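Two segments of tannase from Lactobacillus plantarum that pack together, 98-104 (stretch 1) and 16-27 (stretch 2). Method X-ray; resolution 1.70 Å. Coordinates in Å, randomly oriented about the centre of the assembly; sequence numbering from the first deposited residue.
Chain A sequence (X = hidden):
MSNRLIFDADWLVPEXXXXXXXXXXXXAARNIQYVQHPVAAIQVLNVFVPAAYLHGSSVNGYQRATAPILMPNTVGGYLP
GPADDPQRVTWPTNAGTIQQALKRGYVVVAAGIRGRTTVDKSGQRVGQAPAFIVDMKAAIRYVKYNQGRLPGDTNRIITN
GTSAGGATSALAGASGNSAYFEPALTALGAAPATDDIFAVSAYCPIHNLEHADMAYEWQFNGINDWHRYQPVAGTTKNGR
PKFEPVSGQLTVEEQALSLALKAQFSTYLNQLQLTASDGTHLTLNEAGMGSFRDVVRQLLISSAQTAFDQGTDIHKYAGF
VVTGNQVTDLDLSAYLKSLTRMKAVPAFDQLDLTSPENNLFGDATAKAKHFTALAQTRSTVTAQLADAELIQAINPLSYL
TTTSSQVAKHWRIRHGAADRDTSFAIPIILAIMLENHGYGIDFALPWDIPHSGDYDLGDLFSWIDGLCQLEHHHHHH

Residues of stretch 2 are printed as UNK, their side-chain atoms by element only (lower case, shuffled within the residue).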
# COMPACT_ATOMS: atom_id res chain seq x y z
N ILE A 98 12.27 10.27 -4.00
CA ILE A 98 11.98 11.69 -4.19
C ILE A 98 13.11 12.33 -5.00
O ILE A 98 12.86 13.14 -5.89
CB ILE A 98 11.84 12.43 -2.84
CG1 ILE A 98 10.64 11.85 -2.06
CG2 ILE A 98 11.64 13.92 -3.07
CD1 ILE A 98 10.41 12.49 -0.70
N GLN A 99 14.35 11.95 -4.70
CA GLN A 99 15.49 12.48 -5.43
C GLN A 99 15.33 12.19 -6.93
O GLN A 99 15.45 13.09 -7.76
CB GLN A 99 16.78 11.86 -4.92
CG GLN A 99 17.19 12.32 -3.53
CD GLN A 99 18.43 11.61 -3.03
OE1 GLN A 99 19.14 10.97 -3.80
NE2 GLN A 99 18.69 11.71 -1.73
N GLN A 100 15.06 10.93 -7.25
CA GLN A 100 14.89 10.52 -8.64
C GLN A 100 13.67 11.16 -9.29
O GLN A 100 13.67 11.45 -10.48
CB GLN A 100 14.78 8.99 -8.72
CG GLN A 100 16.07 8.26 -8.34
CD GLN A 100 17.24 8.66 -9.21
OE1 GLN A 100 17.12 8.73 -10.43
NE2 GLN A 100 18.38 8.91 -8.58
N ALA A 101 12.62 11.37 -8.50
CA ALA A 101 11.40 11.97 -9.00
C ALA A 101 11.65 13.42 -9.43
O ALA A 101 11.17 13.87 -10.47
CB ALA A 101 10.31 11.92 -7.93
N LEU A 102 12.42 14.14 -8.62
CA LEU A 102 12.74 15.53 -8.93
C LEU A 102 13.57 15.60 -10.21
O LEU A 102 13.36 16.46 -11.06
CB LEU A 102 13.52 16.16 -7.76
CG LEU A 102 12.68 16.38 -6.51
CD1 LEU A 102 13.57 16.76 -5.33
CD2 LEU A 102 11.64 17.47 -6.79
N LYS A 103 14.51 14.66 -10.33
CA LYS A 103 15.37 14.57 -11.50
C LYS A 103 14.52 14.29 -12.74
O LYS A 103 14.84 14.73 -13.85
CB LYS A 103 16.40 13.46 -11.29
CG LYS A 103 17.40 13.28 -12.42
CD LYS A 103 18.44 12.23 -12.06
CE LYS A 103 19.48 12.06 -13.16
NZ LYS A 103 18.86 11.57 -14.43
N ARG A 104 13.43 13.55 -12.54
CA ARG A 104 12.53 13.17 -13.63
C ARG A 104 11.54 14.29 -13.99
O ARG A 104 10.79 14.18 -14.95
CB ARG A 104 11.74 11.92 -13.23
CG ARG A 104 11.02 11.23 -14.37
CD ARG A 104 11.97 10.38 -15.18
NE ARG A 104 11.26 9.50 -16.10
CZ ARG A 104 11.72 8.33 -16.53
NH1 ARG A 104 12.91 7.90 -16.13
NH2 ARG A 104 10.99 7.59 -17.36
N UNK A 16 19.85 21.55 -3.15
CA UNK A 16 20.43 20.71 -4.18
C UNK A 16 20.97 19.44 -3.55
O UNK A 16 21.43 19.45 -2.41
n UNK A 16 24.48 23.33 -4.66
c UNK A 16 22.84 21.63 -4.14
c UNK A 16 23.97 22.15 -5.00
c UNK A 16 21.56 21.43 -4.93
o UNK A 16 24.38 21.51 -5.97
N UNK A 17 20.86 18.34 -4.29
CA UNK A 17 21.36 17.05 -3.82
C UNK A 17 22.12 16.40 -4.97
O UNK A 17 21.73 16.54 -6.13
c UNK A 17 20.22 16.10 -3.38
c UNK A 17 19.52 16.67 -2.16
c UNK A 17 19.23 15.90 -4.51
N UNK A 18 23.21 15.72 -4.65
CA UNK A 18 24.01 15.06 -5.67
C UNK A 18 23.46 13.66 -5.96
O UNK A 18 23.42 12.81 -5.07
c UNK A 18 25.47 14.97 -5.22
c UNK A 18 26.19 17.17 -6.23
c UNK A 18 26.10 16.32 -4.97
o UNK A 18 26.38 18.38 -6.16
n UNK A 18 26.06 16.53 -7.39
N UNK A 19 23.02 13.46 -7.19
CA UNK A 19 22.47 12.17 -7.61
C UNK A 19 23.34 11.58 -8.71
O UNK A 19 23.19 11.91 -9.88
c UNK A 19 21.03 12.33 -8.14
c UNK A 19 20.12 12.86 -7.04
c UNK A 19 20.51 10.99 -8.64
N UNK A 20 24.26 10.70 -8.31
CA UNK A 20 25.16 10.06 -9.26
C UNK A 20 26.05 11.09 -9.94
O UNK A 20 26.02 11.25 -11.16
c UNK A 20 24.36 9.29 -10.30
N UNK A 21 26.84 11.80 -9.13
CA UNK A 21 27.74 12.81 -9.67
C UNK A 21 27.04 14.02 -10.26
O UNK A 21 27.69 15.04 -10.52
N UNK A 22 25.74 13.92 -10.47
CA UNK A 22 24.96 15.02 -11.03
C UNK A 22 24.18 15.77 -9.95
O UNK A 22 23.52 15.16 -9.11
c UNK A 22 22.28 15.04 -13.86
n UNK A 22 20.97 15.23 -13.72
c UNK A 22 24.00 14.50 -12.09
c UNK A 22 23.17 15.58 -12.76
o UNK A 22 22.76 14.45 -14.83
N UNK A 23 24.26 17.10 -9.98
CA UNK A 23 23.56 17.92 -9.01
C UNK A 23 22.11 18.15 -9.40
O UNK A 23 21.82 18.60 -10.51
c UNK A 23 24.27 19.26 -8.85
N UNK A 24 21.19 17.83 -8.49
CA UNK A 24 19.77 18.03 -8.75
C UNK A 24 19.32 19.28 -7.99
O UNK A 24 19.30 19.29 -6.76
c UNK A 24 17.46 17.07 -8.54
c UNK A 24 18.94 16.82 -8.27
c UNK A 24 19.40 15.56 -9.00
c UNK A 24 19.32 15.66 -10.52
N UNK A 25 18.96 20.32 -8.73
CA UNK A 25 18.52 21.58 -8.15
C UNK A 25 17.00 21.58 -7.94
O UNK A 25 16.25 21.25 -8.86
c UNK A 25 18.89 22.75 -9.06
o UNK A 25 20.45 24.02 -7.14
n UNK A 25 22.42 23.58 -8.13
c UNK A 25 20.38 22.95 -9.28
c UNK A 25 21.09 23.56 -8.09
N UNK A 26 16.57 21.95 -6.75
CA UNK A 26 15.15 22.00 -6.46
C UNK A 26 14.85 23.02 -5.38
O UNK A 26 15.77 23.62 -4.81
c UNK A 26 16.36 19.09 -2.37
c UNK A 26 17.07 18.99 -3.56
c UNK A 26 15.25 20.09 -4.74
c UNK A 26 14.65 20.61 -6.02
c UNK A 26 14.56 20.18 -3.53
c UNK A 26 16.51 19.49 -4.73
o UNK A 26 16.91 18.58 -1.21
c UNK A 26 15.11 19.68 -2.35
N UNK A 27 13.57 23.25 -5.12
CA UNK A 27 13.14 24.18 -4.09
C UNK A 27 12.29 23.40 -3.10
O UNK A 27 11.62 22.45 -3.48
c UNK A 27 14.12 28.64 -5.25
c UNK A 27 13.18 26.40 -5.31
c UNK A 27 12.33 25.32 -4.69
c UNK A 27 14.65 27.18 -7.08
c UNK A 27 14.77 28.40 -6.44
o UNK A 27 15.55 29.40 -6.99
c UNK A 27 13.85 26.18 -6.51
c UNK A 27 13.32 27.64 -4.69
O HOH W 1 21.84 10.90 -3.82

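Position 16 carries three side-chain carbons, the last bearing one oxygen and one nitrogen, and lies out of reach of the helix; the amide end and chain length identify Gln16. At position 17 one carbon carries two others, the fork of a valine. Val17 points toward the helix, and its CG2 lies 4.2 Å from CG of Gln99. Position 18 again has three carbons ending in an oxygen and a nitrogen, directed away from stretch 1, and is Gln18. Its backbone O accepts a hydrogen bond from a water (2.8 Å from Gln18 O) that also donates to Gln99 OE1 (2.7 Å from the same water), a bridge between strand and helix.

Position 19 repeats the three-carbon fork and is Val19, set between three long side chains: its CG2 is 3.9 Å from OE1 of Gln99, and its CG1 is 3.0 Å from NE2 of Gln100 and 4.2 Å from CD of Lys103. Position 20 has a single side-chain carbon and makes no contact: Ala20. Position 21 has no side-chain atoms and is Gly21; its positive phi of 68° suits glycine, within a type I' turn running from Val19 to position 22.

Position 22 has three carbons with a terminal oxygen and nitrogen, extended with chi1 and chi2 both t. This is Gln22, whose NE2 comes within 3.5 Å of Lys103 CE, without a hydrogen bond. Position 23, with one carbon and no contact, is Ala23. At position 24 four carbons fork at the first, one arm being two carbons long, which marks Ile24. Its CD1 lies 3.6 Å from CG of Lys103 and its CG2 4.1 Å from CB of Leu102. Position 25, a three-carbon chain with an oxygen and a nitrogen at its end, points away and is Gln25.

Position 26 bears one carbon, then a six-carbon ring with an oxygen: Tyr26. Leu102 CD1 sits over a face of this ring, 3.8 Å from Tyr26 CG, in a CH-pi contact. Position 27 has the same ring and oxygen, but points away, as Tyr27.

The helix crosses the hairpin nearly at right angles, its axis passing 8.8 Å from that of strand 22-27. Backbone hydrogen bonds between Val17 and Ile24 pair the strands, while alternation along them turns Val17, Val19, Gln22, Ile24 and Tyr26 toward the helix. No direct hydrogen bond joins the stretches; apolar packing, aliphatic parts of Gln99 and Lys103, and the water bridge make the contact, burying 414 Å² in all.

Stretch 2 (16-27) QVQVAGQAIQYY
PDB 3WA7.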